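Long-range contacts in glycoside hydrolase family 61 (Trichoderma reesei QM6a, PDB 5O2X), which is a copper-dependent lytic polysaccharide monooxygenase of family AA9, probably acting on cellulose by oxidative cleavage of its chains: residues E158-H163 / A171-Q176; K113-G118 / W140-P145; T107-F112 / N152-H157; I54-N59 / P175-I180. One frame throughout, in Å; residues are numbered along the deposited sequence.

Overall arrangement
All four contacts belong to the beta sandwich of an AA9 enzyme. Contact 1 holds the copper-site residue Tyr174, whose side chain is about 3 Å from the copper. Contact 4 shares Pro175 and Gln176 with it and fixes a short helical turn to the same strand, about 13 Å away centre to centre. Contact 3, about 9 Å from contact 4 between centres, joins on through Arg156, whose NE lies 2.8 Å from Ile55 O. Contact 2 bridges to the other sheet, its centre about 14 Å from that of contact 3; there Trp140 CD1 packs 3.8 Å from His157 CE1. Contacts 1 and 2 do not touch; their nearest atoms are about 7 Å apart.

Contact 1: residues E158-H163 / A171-Q176; sequences EIIALH and AQNYPQ. With SO4 (sulfate ion), chain T.
Gln172 reaches His163 across an antiparallel hairpin made by strands 151-161 and 172-183, close to the loop that joins them. The glutamine leaves its backbone with CG anti to the carbonyl carbon (chi1 -63°), and the chain is extended beyond CG. Its CB is 4.1 Å from Ala161 O and equally near Ala161 CB. Further out, CD comes within 3.7 Å of His163 CE1, and the amide stands almost perpendicular to the imidazole, the two planes 87° apart. The amide then divides its work. OE1 sits at the ring edge, 3.3 Å from His163 CE1, and accepts a 2.7 Å hydrogen bond from Tyr174 OH, which approaches from above the carbonyl plane. Gln172 NE2 donates to O4 of a sulfate ion at 3.0 Å. His163 NE2 donates to the same sulfate O4 at 2.8 Å. The sulfate probably came from the crystallisation liquor.

On the face of the sheet that carries Glu158 and Asn173, Asn173 ND2 bonds to Glu158 OE2 at 2.9 Å, arriving 60° out of the carboxylate plane. Tyr199 and Arg156 hold Glu158 OE1, while Asn173 OD1 is hydrogen-bonded to Tyr49 OH. Main-chain bonds complete the ladder, among them Ala161 N to Gln172 O.

Tyr174 belongs to the copper site, and His163 stacks on the copper ligand His86. Gln172 therefore acts as a second-shell residue: its carbonyl oxygen accepts a hydrogen bond from the tyrosine hydroxyl and probably helps orient it, while its NH2 group remains a donor beside the histidine.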
# COMPACT_ATOMS: atom_id res chain seq x y z
N GLU A 158 0.91 -1.53 -1.07
CA GLU A 158 1.72 -2.72 -0.88
C GLU A 158 2.50 -3.03 -2.15
O GLU A 158 1.97 -3.07 -3.25
CB GLU A 158 0.78 -3.89 -0.56
CG GLU A 158 1.43 -5.23 -0.30
CD GLU A 158 0.40 -6.27 0.06
OE1 GLU A 158 -0.70 -6.23 -0.56
OE2 GLU A 158 0.63 -7.08 0.98
N ILE A 159 3.79 -3.35 -1.95
CA ILE A 159 4.62 -4.00 -2.96
C ILE A 159 4.72 -5.46 -2.56
O ILE A 159 4.88 -5.78 -1.38
CB ILE A 159 6.05 -3.40 -3.03
CG1 ILE A 159 6.04 -1.89 -3.27
CG2 ILE A 159 6.83 -4.09 -4.13
CD1 ILE A 159 7.42 -1.27 -3.19
N ILE A 160 4.64 -6.36 -3.54
CA ILE A 160 4.93 -7.78 -3.29
C ILE A 160 6.20 -8.08 -4.09
O ILE A 160 6.36 -7.65 -5.26
CB ILE A 160 3.76 -8.66 -3.70
CG1 ILE A 160 2.46 -8.23 -2.99
CG2 ILE A 160 4.09 -10.12 -3.35
CD1 ILE A 160 1.25 -8.97 -3.39
N ALA A 161 7.17 -8.73 -3.47
CA ALA A 161 8.38 -9.15 -4.13
C ALA A 161 8.30 -10.64 -4.43
O ALA A 161 7.97 -11.44 -3.55
CB ALA A 161 9.58 -8.88 -3.27
N LEU A 162 8.64 -10.98 -5.68
CA LEU A 162 8.45 -12.32 -6.20
C LEU A 162 9.75 -13.04 -6.55
O LEU A 162 9.69 -14.14 -7.12
CB LEU A 162 7.51 -12.31 -7.41
CG LEU A 162 6.11 -11.79 -7.14
CD1 LEU A 162 5.35 -11.76 -8.46
CD2 LEU A 162 5.37 -12.61 -6.09
N HIS A 163 10.91 -12.44 -6.29
CA HIS A 163 12.17 -13.09 -6.66
C HIS A 163 12.39 -14.46 -6.01
O HIS A 163 13.08 -15.30 -6.57
CB HIS A 163 13.33 -12.16 -6.34
CG HIS A 163 13.38 -11.74 -4.92
ND1 HIS A 163 12.39 -10.96 -4.35
CD2 HIS A 163 14.26 -12.06 -3.94
CE1 HIS A 163 12.69 -10.80 -3.07
NE2 HIS A 163 13.81 -11.45 -2.80
N ALA A 171 7.10 -15.69 -1.29
CA ALA A 171 6.68 -14.32 -1.61
C ALA A 171 6.92 -13.42 -0.41
O ALA A 171 6.86 -13.88 0.74
CB ALA A 171 5.20 -14.30 -1.97
N GLN A 172 7.15 -12.13 -0.68
CA GLN A 172 7.40 -11.17 0.39
C GLN A 172 6.48 -9.99 0.22
O GLN A 172 6.49 -9.32 -0.81
CB GLN A 172 8.84 -10.67 0.33
CG GLN A 172 9.88 -11.75 0.56
CD GLN A 172 11.29 -11.29 0.30
OE1 GLN A 172 11.52 -10.12 -0.04
NE2 GLN A 172 12.25 -12.20 0.44
N ASN A 173 5.63 -9.72 1.22
CA ASN A 173 4.66 -8.63 1.12
C ASN A 173 5.13 -7.46 1.98
O ASN A 173 5.55 -7.64 3.13
CB ASN A 173 3.29 -9.07 1.60
CG ASN A 173 2.64 -10.07 0.67
OD1 ASN A 173 3.22 -11.10 0.33
ND2 ASN A 173 1.41 -9.78 0.27
N TYR A 174 4.97 -6.25 1.44
CA TYR A 174 5.42 -5.03 2.11
C TYR A 174 4.26 -4.06 2.22
O TYR A 174 4.22 -3.00 1.54
CB TYR A 174 6.59 -4.40 1.35
CG TYR A 174 7.82 -5.31 1.24
CD1 TYR A 174 7.93 -6.27 0.27
CD2 TYR A 174 8.89 -5.15 2.12
CE1 TYR A 174 9.06 -7.04 0.15
CE2 TYR A 174 10.04 -5.92 2.03
CZ TYR A 174 10.13 -6.85 1.01
OH TYR A 174 11.29 -7.61 0.94
N PRO A 175 3.26 -4.34 3.08
CA PRO A 175 2.12 -3.41 3.24
C PRO A 175 2.52 -2.21 4.09
O PRO A 175 3.31 -2.31 5.04
CB PRO A 175 1.07 -4.28 3.97
CG PRO A 175 1.92 -5.27 4.75
CD PRO A 175 3.08 -5.58 3.83
N GLN A 176 1.87 -1.08 3.76
CA GLN A 176 2.08 0.19 4.46
C GLN A 176 0.71 0.88 4.53
O GLN A 176 0.10 1.15 3.49
CB GLN A 176 3.06 1.07 3.67
CG GLN A 176 4.46 0.48 3.49
CD GLN A 176 5.32 0.70 4.69
OE1 GLN A 176 6.10 1.66 4.76
NE2 GLN A 176 5.21 -0.18 5.68
S SO4 T . 16.44 -11.60 -0.21
O1 SO4 T . 17.24 -11.99 -1.39
O2 SO4 T . 17.08 -12.33 0.90
O3 SO4 T . 16.45 -10.12 -0.07
O4 SO4 T . 15.08 -11.97 -0.39

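Contact 2: residues K113-G118 / W140-P145; sequences KIDGVG and WVVKIP. With MAN (alpha-D-mannopyranose), chain I.
Ile114 and Asp115 form a classic beta bulge in strand 110-121, both facing Asp92, and they meet Trp140 and Val142 of strand 139-143, in the other sheet of the sandwich, and Pro145 just after it. The short strand axes pass 7.4 Å apart at closest, so side chains rather than backbone bonds join them. The main polar link is Trp140 NE1 to Asp115 OD2, at 2.9 Å. OD2 accepts through its syn lone pair, on the side of OD1, and the carboxylate lies close to the indole plane at its edge, although the two planes are turned 62° apart. A water gives Asp115 OD2 a second donor at 2.7 Å and also donates to Val141 O at 2.8 Å. Beside the indole bond, Val117 CG2 rests against the ring edge, 3.7 Å from Trp140 CZ2. The two branches of Ile114 part: CG1, set between the backbone N and the carbonyl carbon (chi1 64°), carries CD1 to Val142, while Ile114 CG2 lies 4.2 Å from Pro145 CG. Val142 has two conformers, so the detail of its packing is less certain. A mannose of the protein's own glycan lies alongside Gly116 and Val117.

Asp115 OD1 comes close to Asp92 OD2, an approach of like charges. This would tend to raise the pKa of one of the pair, while the indole N-H and the water gripping OD2 probably offset the repulsion.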
# COMPACT_ATOMS: atom_id res chain seq x y z
N LYS A 113 -9.98 -2.92 -3.44
CA LYS A 113 -8.79 -2.60 -4.22
C LYS A 113 -9.05 -1.46 -5.18
O LYS A 113 -9.97 -1.54 -6.02
CB LYS A 113 -8.34 -3.86 -4.98
CG LYS A 113 -7.01 -3.67 -5.69
CD LYS A 113 -6.58 -4.86 -6.52
CE LYS A 113 -6.01 -6.00 -5.68
NZ LYS A 113 -5.93 -7.25 -6.50
N ILE A 114 -8.25 -0.41 -5.07
CA ILE A 114 -8.38 0.75 -5.96
C ILE A 114 -7.35 0.81 -7.08
O ILE A 114 -7.60 1.53 -8.04
CB ILE A 114 -8.45 2.08 -5.17
CG1 ILE A 114 -7.18 2.39 -4.40
CG2 ILE A 114 -9.69 2.10 -4.29
CD1 ILE A 114 -7.13 3.83 -3.89
N ASP A 115 -6.25 0.06 -7.01
CA ASP A 115 -5.38 -0.09 -8.16
C ASP A 115 -4.60 -1.37 -8.00
O ASP A 115 -4.57 -2.01 -6.93
CB ASP A 115 -4.49 1.14 -8.47
CG ASP A 115 -3.19 1.24 -7.71
OD1 ASP A 115 -3.08 0.57 -6.66
OD2 ASP A 115 -2.30 2.00 -8.16
N GLY A 116 -3.96 -1.79 -9.10
CA GLY A 116 -3.13 -2.98 -9.06
C GLY A 116 -2.49 -3.20 -10.40
O GLY A 116 -3.18 -3.31 -11.42
N VAL A 117 -1.15 -3.26 -10.39
CA VAL A 117 -0.36 -3.51 -11.60
C VAL A 117 0.57 -4.65 -11.34
O VAL A 117 1.22 -4.71 -10.26
CB VAL A 117 0.43 -2.24 -12.01
CG1 VAL A 117 1.30 -2.49 -13.24
CG2 VAL A 117 -0.53 -1.09 -12.30
N GLY A 118 0.67 -5.57 -12.30
CA GLY A 118 1.47 -6.74 -12.15
C GLY A 118 2.62 -6.82 -13.14
O GLY A 118 3.55 -5.99 -13.10
N TRP A 140 5.29 5.64 -6.38
CA TRP A 140 4.05 5.10 -6.98
C TRP A 140 2.99 6.12 -6.75
O TRP A 140 2.91 6.71 -5.66
CB TRP A 140 3.66 3.76 -6.36
CG TRP A 140 2.55 3.07 -7.09
CD1 TRP A 140 1.22 3.01 -6.73
CD2 TRP A 140 2.65 2.42 -8.35
NE1 TRP A 140 0.51 2.33 -7.67
CE2 TRP A 140 1.34 1.96 -8.69
CE3 TRP A 140 3.71 2.16 -9.23
CZ2 TRP A 140 1.08 1.24 -9.87
CZ3 TRP A 140 3.45 1.45 -10.37
CH2 TRP A 140 2.16 1.02 -10.70
N VAL A 141 2.09 6.31 -7.74
CA VAL A 141 0.97 7.25 -7.65
C VAL A 141 -0.33 6.50 -7.70
O VAL A 141 -0.54 5.68 -8.60
CB VAL A 141 1.03 8.28 -8.80
CG1 VAL A 141 -0.17 9.23 -8.75
CG2 VAL A 141 2.33 9.07 -8.69
N VAL A 142 -1.23 6.78 -6.73
CA VAL A 142 -2.62 6.25 -6.75
C VAL A 142 -3.56 7.44 -6.73
O VAL A 142 -3.28 8.45 -6.12
CB VAL A 142 -2.85 5.25 -5.57
CG1 VAL A 142 -2.95 5.98 -4.24
CG2 VAL A 142 -4.05 4.35 -5.82
N LYS A 143 -4.72 7.25 -7.35
CA LYS A 143 -5.77 8.25 -7.34
C LYS A 143 -6.92 7.81 -6.44
O LYS A 143 -7.44 6.70 -6.59
CB LYS A 143 -6.25 8.52 -8.76
CG LYS A 143 -7.42 9.49 -8.79
CD LYS A 143 -7.78 9.90 -10.22
CE LYS A 143 -9.22 10.41 -10.33
NZ LYS A 143 -9.62 10.68 -11.75
N ILE A 144 -7.30 8.68 -5.51
CA ILE A 144 -8.51 8.41 -4.73
C ILE A 144 -9.72 8.61 -5.68
O ILE A 144 -9.84 9.66 -6.32
CB ILE A 144 -8.61 9.36 -3.55
CG1 ILE A 144 -7.38 9.20 -2.64
CG2 ILE A 144 -9.90 9.14 -2.80
CD1 ILE A 144 -7.11 7.81 -2.12
N PRO A 145 -10.58 7.60 -5.84
CA PRO A 145 -11.67 7.70 -6.86
C PRO A 145 -12.46 8.98 -6.71
O PRO A 145 -12.82 9.39 -5.60
CB PRO A 145 -12.49 6.46 -6.56
CG PRO A 145 -11.50 5.45 -6.07
CD PRO A 145 -10.55 6.27 -5.22
C1 MAN I . -3.89 -2.47 -14.65
C2 MAN I . -3.05 -1.71 -15.67
C3 MAN I . -3.78 -1.60 -17.02
C4 MAN I . -4.18 -3.03 -17.43
C5 MAN I . -5.08 -3.67 -16.39
C6 MAN I . -5.56 -5.09 -16.76
O2 MAN I . -1.81 -2.43 -15.77
O3 MAN I . -2.96 -1.01 -18.02
O4 MAN I . -4.89 -2.99 -18.68
O5 MAN I . -4.35 -3.70 -15.16
O6 MAN I . -4.54 -6.08 -16.58
O HOH W 1 -2.43 4.06 -9.88

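Contact 3: residues T107-F112 / N152-H157; sequences TTLEFF and NYVLRH
Phe111 offers one face of its ring to Arg156, and the two side chains cross at about a right angle. The arginine leaves its backbone with CG anti to N (chi1 -179°) and stays extended to NE, a course that carries CD over the phenylalanine. This is a CH-pi contact: CD lies 4.0 Å from the ring centroid, 17° off the normal and displaced toward the rim. Nearer the backbone, Arg156 CB approaches Phe111 CE1 to 3.7 Å. The guanidinium continues past the ring, its plane turned 63° from the ring plane. At 5.9 Å from the centroid, Arg156 CZ can contribute at most a weak cation-pi attraction. Its charge is instead met by a salt bridge to Glu158, while Ile54 O and Ile55 O accept from NH2 and NE.

Val154 meets two side chains with its two branches. CG1 comes to the edge of the Phe111 ring, 4.3 Å from CE1, and CG2 meets Leu109 CD1 at 3.9 Å, with leucine and valine again crossing almost perpendicularly. Phe112 and Tyr153 project from the other side of their strands. Phe112 brings its ring edge to Tyr153, with Phe112 CZ 4.0 Å from Tyr153 CE2, and the tyrosine hydroxyl is bonded to Ala149 O.

Strands 110-121 and 151-161 both pair with strand 90-96, which runs between them, and Phe111 and Phe112 also touch its Ala95 and Leu94. Side chains thus meet across a central strand, on either side of one twisted sheet, in the immunoglobulin-like beta sandwich characteristic of AA9 enzymes.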
# COMPACT_ATOMS: atom_id res chain seq x y z
N THR A 107 -8.48 -5.39 12.67
CA THR A 107 -8.97 -6.71 12.29
C THR A 107 -10.38 -6.71 11.72
O THR A 107 -10.86 -7.73 11.21
CB THR A 107 -8.91 -7.69 13.48
OG1 THR A 107 -9.88 -7.32 14.46
CG2 THR A 107 -7.55 -7.81 14.06
N THR A 108 -11.03 -5.54 11.73
CA THR A 108 -12.36 -5.34 11.20
C THR A 108 -12.35 -4.67 9.83
O THR A 108 -13.42 -4.56 9.19
CB THR A 108 -13.25 -4.49 12.16
OG1 THR A 108 -12.82 -3.14 12.18
CG2 THR A 108 -13.31 -5.08 13.55
N LEU A 109 -11.21 -4.19 9.38
CA LEU A 109 -11.15 -3.40 8.15
C LEU A 109 -11.43 -4.30 6.95
O LEU A 109 -10.83 -5.38 6.80
CB LEU A 109 -9.78 -2.75 8.00
CG LEU A 109 -9.46 -1.65 9.01
CD1 LEU A 109 -7.99 -1.29 8.95
CD2 LEU A 109 -10.32 -0.42 8.76
N GLU A 110 -12.31 -3.83 6.07
CA GLU A 110 -12.67 -4.57 4.87
C GLU A 110 -12.17 -3.77 3.65
O GLU A 110 -12.72 -2.71 3.28
CB GLU A 110 -14.17 -4.83 4.83
CG GLU A 110 -14.60 -5.75 5.97
CD GLU A 110 -16.07 -5.95 6.07
OE1 GLU A 110 -16.80 -5.50 5.17
OE2 GLU A 110 -16.50 -6.55 7.07
N PHE A 111 -11.12 -4.29 3.05
CA PHE A 111 -10.35 -3.60 2.03
C PHE A 111 -10.94 -3.84 0.65
O PHE A 111 -11.17 -4.98 0.24
CB PHE A 111 -8.92 -4.11 2.04
CG PHE A 111 -8.17 -3.73 3.28
CD1 PHE A 111 -7.65 -2.46 3.43
CD2 PHE A 111 -8.04 -4.63 4.33
CE1 PHE A 111 -6.99 -2.07 4.60
CE2 PHE A 111 -7.40 -4.25 5.50
CZ PHE A 111 -6.86 -2.99 5.63
N PHE A 112 -11.13 -2.74 -0.10
CA PHE A 112 -11.45 -2.81 -1.53
C PHE A 112 -10.26 -2.27 -2.31
O PHE A 112 -9.59 -1.32 -1.90
CB PHE A 112 -12.77 -2.09 -1.87
CG PHE A 112 -12.88 -0.66 -1.41
CD1 PHE A 112 -13.40 -0.35 -0.14
CD2 PHE A 112 -12.51 0.39 -2.23
CE1 PHE A 112 -13.53 0.94 0.26
CE2 PHE A 112 -12.67 1.69 -1.82
CZ PHE A 112 -13.18 1.99 -0.57
N ASN A 152 -13.70 8.30 6.58
CA ASN A 152 -12.32 8.06 7.00
C ASN A 152 -11.94 6.67 6.54
O ASN A 152 -12.71 5.71 6.73
CB ASN A 152 -12.26 8.18 8.50
CG ASN A 152 -12.65 9.54 8.96
OD1 ASN A 152 -12.25 10.54 8.39
ND2 ASN A 152 -13.40 9.58 10.03
N TYR A 153 -10.75 6.55 5.94
CA TYR A 153 -10.31 5.30 5.37
C TYR A 153 -8.86 5.02 5.71
O TYR A 153 -8.03 5.94 5.73
CB TYR A 153 -10.39 5.31 3.84
CG TYR A 153 -11.78 5.52 3.28
CD1 TYR A 153 -12.31 6.80 3.11
CD2 TYR A 153 -12.57 4.45 2.87
CE1 TYR A 153 -13.61 7.02 2.61
CE2 TYR A 153 -13.86 4.65 2.37
CZ TYR A 153 -14.35 5.94 2.21
OH TYR A 153 -15.63 6.10 1.71
N VAL A 154 -8.54 3.74 5.92
CA VAL A 154 -7.15 3.29 5.89
C VAL A 154 -6.82 3.00 4.42
O VAL A 154 -7.50 2.22 3.75
CB VAL A 154 -6.93 2.07 6.75
CG1 VAL A 154 -5.52 1.51 6.55
CG2 VAL A 154 -7.10 2.43 8.22
N LEU A 155 -5.73 3.62 3.97
CA LEU A 155 -5.13 3.40 2.65
C LEU A 155 -3.98 2.39 2.88
O LEU A 155 -3.05 2.70 3.62
CB LEU A 155 -4.64 4.72 2.10
CG LEU A 155 -3.73 4.75 0.91
CD1 LEU A 155 -4.40 4.14 -0.26
CD2 LEU A 155 -3.29 6.18 0.62
N ARG A 156 -4.09 1.23 2.27
CA ARG A 156 -3.13 0.15 2.40
C ARG A 156 -2.45 -0.01 1.06
O ARG A 156 -3.02 -0.53 0.11
CB ARG A 156 -3.83 -1.14 2.84
CG ARG A 156 -2.92 -2.34 3.02
CD ARG A 156 -3.73 -3.60 3.31
NE ARG A 156 -2.91 -4.79 3.54
CZ ARG A 156 -2.30 -5.47 2.59
NH1 ARG A 156 -2.48 -5.15 1.31
NH2 ARG A 156 -1.49 -6.48 2.89
N HIS A 157 -1.19 0.47 1.01
CA HIS A 157 -0.34 0.39 -0.19
C HIS A 157 0.61 -0.78 -0.02
O HIS A 157 1.08 -1.04 1.09
CB HIS A 157 0.44 1.70 -0.27
CG HIS A 157 1.49 1.72 -1.33
ND1 HIS A 157 1.26 1.78 -2.67
CD2 HIS A 157 2.85 1.64 -1.23
CE1 HIS A 157 2.41 1.77 -3.33
NE2 HIS A 157 3.40 1.69 -2.48

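Contact 4: residues I54-N59 / P175-I180; sequences IICHKN and PQCFNI. With NAG (2-acetamido-2-deoxy-beta-D-glucopyranose), chain B.
Ile54 meets strand 172-183 through its backbone, its carbonyl O lying 3.8 Å from Pro175 CG. The same oxygen accepts a hydrogen bond from Arg156 NH2, so the proline ring fits in beside a polar grip on a short, weakly bonded helical turn. Ile55 points its side chain away from the strand and presents its carbonyl, with O 3.5 Å from Cys177 SG; Arg156 NE donates to this oxygen.

Cys56 makes the covalent link. Its SG is bonded to Cys177 SG at 2.1 Å, and the C-S-S-C torsion of -86° is close to the relaxed right angle of a disulfide. The bond ties the helical turn 53-56 to a strand of the AA9 beta sandwich, beside Val154 of the neighbouring strand 151-161. A water adds a polar bridge, donating to Cys56 O and accepting from Cys177 N at 2.8 Å.

His57 leaves the helix with a positive phi (85°), and its side chain turns toward Pro175, crossing the proline at about a right angle. Its ring edge points CD2 at the carbonyl, 3.4 Å from Pro175 O, an oxygen already bonded by the Gln176 side chain. On the ring, ND1 accepts from Lys58 N at 2.8 Å, almost in the ring plane, and NE2 is bonded to Gly42 O; the pair of bonds fixes the rotation of the imidazole. Beyond Lys58 the chain moves away from the strand. Asn59 ND2 is joined by a 1.4 Å bond to C1 of an N-linked N-acetylglucosamine (NAG).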
# COMPACT_ATOMS: atom_id res chain seq x y z
N ILE A 54 -0.49 -9.23 8.34
CA ILE A 54 -0.65 -8.88 6.91
C ILE A 54 -1.45 -7.61 6.73
O ILE A 54 -1.38 -6.99 5.65
CB ILE A 54 -1.32 -10.05 6.15
CG1 ILE A 54 -1.20 -9.90 4.63
CG2 ILE A 54 -2.80 -10.23 6.54
CD1 ILE A 54 0.21 -9.73 4.09
N ILE A 55 -2.22 -7.18 7.73
CA ILE A 55 -3.14 -6.07 7.52
C ILE A 55 -2.38 -4.78 7.26
O ILE A 55 -2.55 -4.12 6.23
CB ILE A 55 -4.10 -5.94 8.72
CG1 ILE A 55 -4.92 -7.25 8.92
CG2 ILE A 55 -5.02 -4.76 8.51
CD1 ILE A 55 -5.58 -7.31 10.28
N CYS A 56 -1.51 -4.40 8.20
CA CYS A 56 -0.73 -3.16 8.16
C CYS A 56 0.74 -3.39 8.54
O CYS A 56 1.43 -2.46 8.97
CB CYS A 56 -1.36 -2.07 9.01
SG CYS A 56 -2.93 -1.45 8.34
N HIS A 57 1.23 -4.61 8.34
CA HIS A 57 2.62 -4.98 8.65
C HIS A 57 2.74 -5.37 10.14
O HIS A 57 1.79 -5.32 10.92
CB HIS A 57 3.66 -3.98 8.16
CG HIS A 57 4.91 -4.61 7.59
ND1 HIS A 57 5.63 -5.55 8.30
CD2 HIS A 57 5.55 -4.39 6.42
CE1 HIS A 57 6.67 -5.88 7.55
NE2 HIS A 57 6.64 -5.19 6.41
N LYS A 58 3.96 -5.80 10.52
CA LYS A 58 4.14 -6.49 11.79
C LYS A 58 3.75 -5.63 12.99
O LYS A 58 4.18 -4.51 13.17
CB LYS A 58 5.59 -6.94 11.93
CG LYS A 58 5.94 -8.04 10.97
CD LYS A 58 7.41 -8.47 11.14
CE LYS A 58 7.81 -9.54 10.18
NZ LYS A 58 9.22 -9.94 10.41
N ASN A 59 2.90 -6.24 13.84
CA ASN A 59 2.51 -5.65 15.11
C ASN A 59 1.91 -4.27 14.93
O ASN A 59 1.94 -3.47 15.85
CB ASN A 59 3.69 -5.62 16.09
CG ASN A 59 4.15 -6.96 16.47
OD1 ASN A 59 3.52 -7.96 16.18
ND2 ASN A 59 5.28 -6.99 17.19
N PRO A 175 3.26 -4.34 3.08
CA PRO A 175 2.12 -3.41 3.24
C PRO A 175 2.52 -2.21 4.09
O PRO A 175 3.31 -2.31 5.04
CB PRO A 175 1.07 -4.28 3.97
CG PRO A 175 1.92 -5.27 4.75
CD PRO A 175 3.08 -5.58 3.83
N GLN A 176 1.87 -1.08 3.76
CA GLN A 176 2.08 0.19 4.46
C GLN A 176 0.71 0.88 4.53
O GLN A 176 0.10 1.15 3.49
CB GLN A 176 3.06 1.07 3.67
CG GLN A 176 4.46 0.48 3.49
CD GLN A 176 5.32 0.70 4.69
OE1 GLN A 176 6.10 1.66 4.76
NE2 GLN A 176 5.21 -0.18 5.68
N CYS A 177 0.25 1.14 5.75
CA CYS A 177 -1.06 1.74 5.96
C CYS A 177 -0.97 3.20 6.37
O CYS A 177 -0.05 3.61 7.11
CB CYS A 177 -1.81 1.01 7.08
SG CYS A 177 -2.32 -0.64 6.55
N PHE A 178 -1.96 3.98 5.92
CA PHE A 178 -2.06 5.40 6.17
C PHE A 178 -3.51 5.77 6.47
O PHE A 178 -4.42 5.17 5.91
CB PHE A 178 -1.64 6.20 4.92
CG PHE A 178 -0.24 5.86 4.48
CD1 PHE A 178 0.85 6.51 5.06
CD2 PHE A 178 0.00 4.83 3.59
CE1 PHE A 178 2.14 6.12 4.77
CE2 PHE A 178 1.32 4.46 3.29
CZ PHE A 178 2.35 5.11 3.88
N ASN A 179 -3.70 6.77 7.33
CA ASN A 179 -5.06 7.27 7.60
C ASN A 179 -5.37 8.48 6.74
O ASN A 179 -4.63 9.47 6.78
CB ASN A 179 -5.19 7.72 9.07
CG ASN A 179 -5.13 6.60 10.05
OD1 ASN A 179 -5.25 5.41 9.75
ND2 ASN A 179 -5.01 7.03 11.33
N ILE A 180 -6.50 8.41 6.03
CA ILE A 180 -6.99 9.55 5.28
C ILE A 180 -8.44 9.87 5.67
O ILE A 180 -9.20 8.99 6.08
CB ILE A 180 -6.82 9.36 3.73
CG1 ILE A 180 -7.69 8.25 3.19
CG2 ILE A 180 -5.38 9.19 3.39
CD1 ILE A 180 -7.68 8.13 1.68
C1 NAG B . 5.77 -8.22 17.72
C2 NAG B . 7.28 -8.17 17.95
C3 NAG B . 7.68 -9.47 18.65
C4 NAG B . 6.88 -9.72 19.90
C5 NAG B . 5.40 -9.63 19.60
C6 NAG B . 4.49 -9.72 20.85
C7 NAG B . 8.94 -7.28 16.39
C8 NAG B . 9.60 -7.44 15.04
N2 NAG B . 7.97 -8.11 16.67
O3 NAG B . 9.09 -9.40 18.99
O4 NAG B . 7.20 -11.00 20.46
O5 NAG B . 5.12 -8.39 18.98
O6 NAG B . 4.95 -8.89 21.89
O7 NAG B . 9.31 -6.42 17.17
O HOH W 2 1.47 0.16 8.07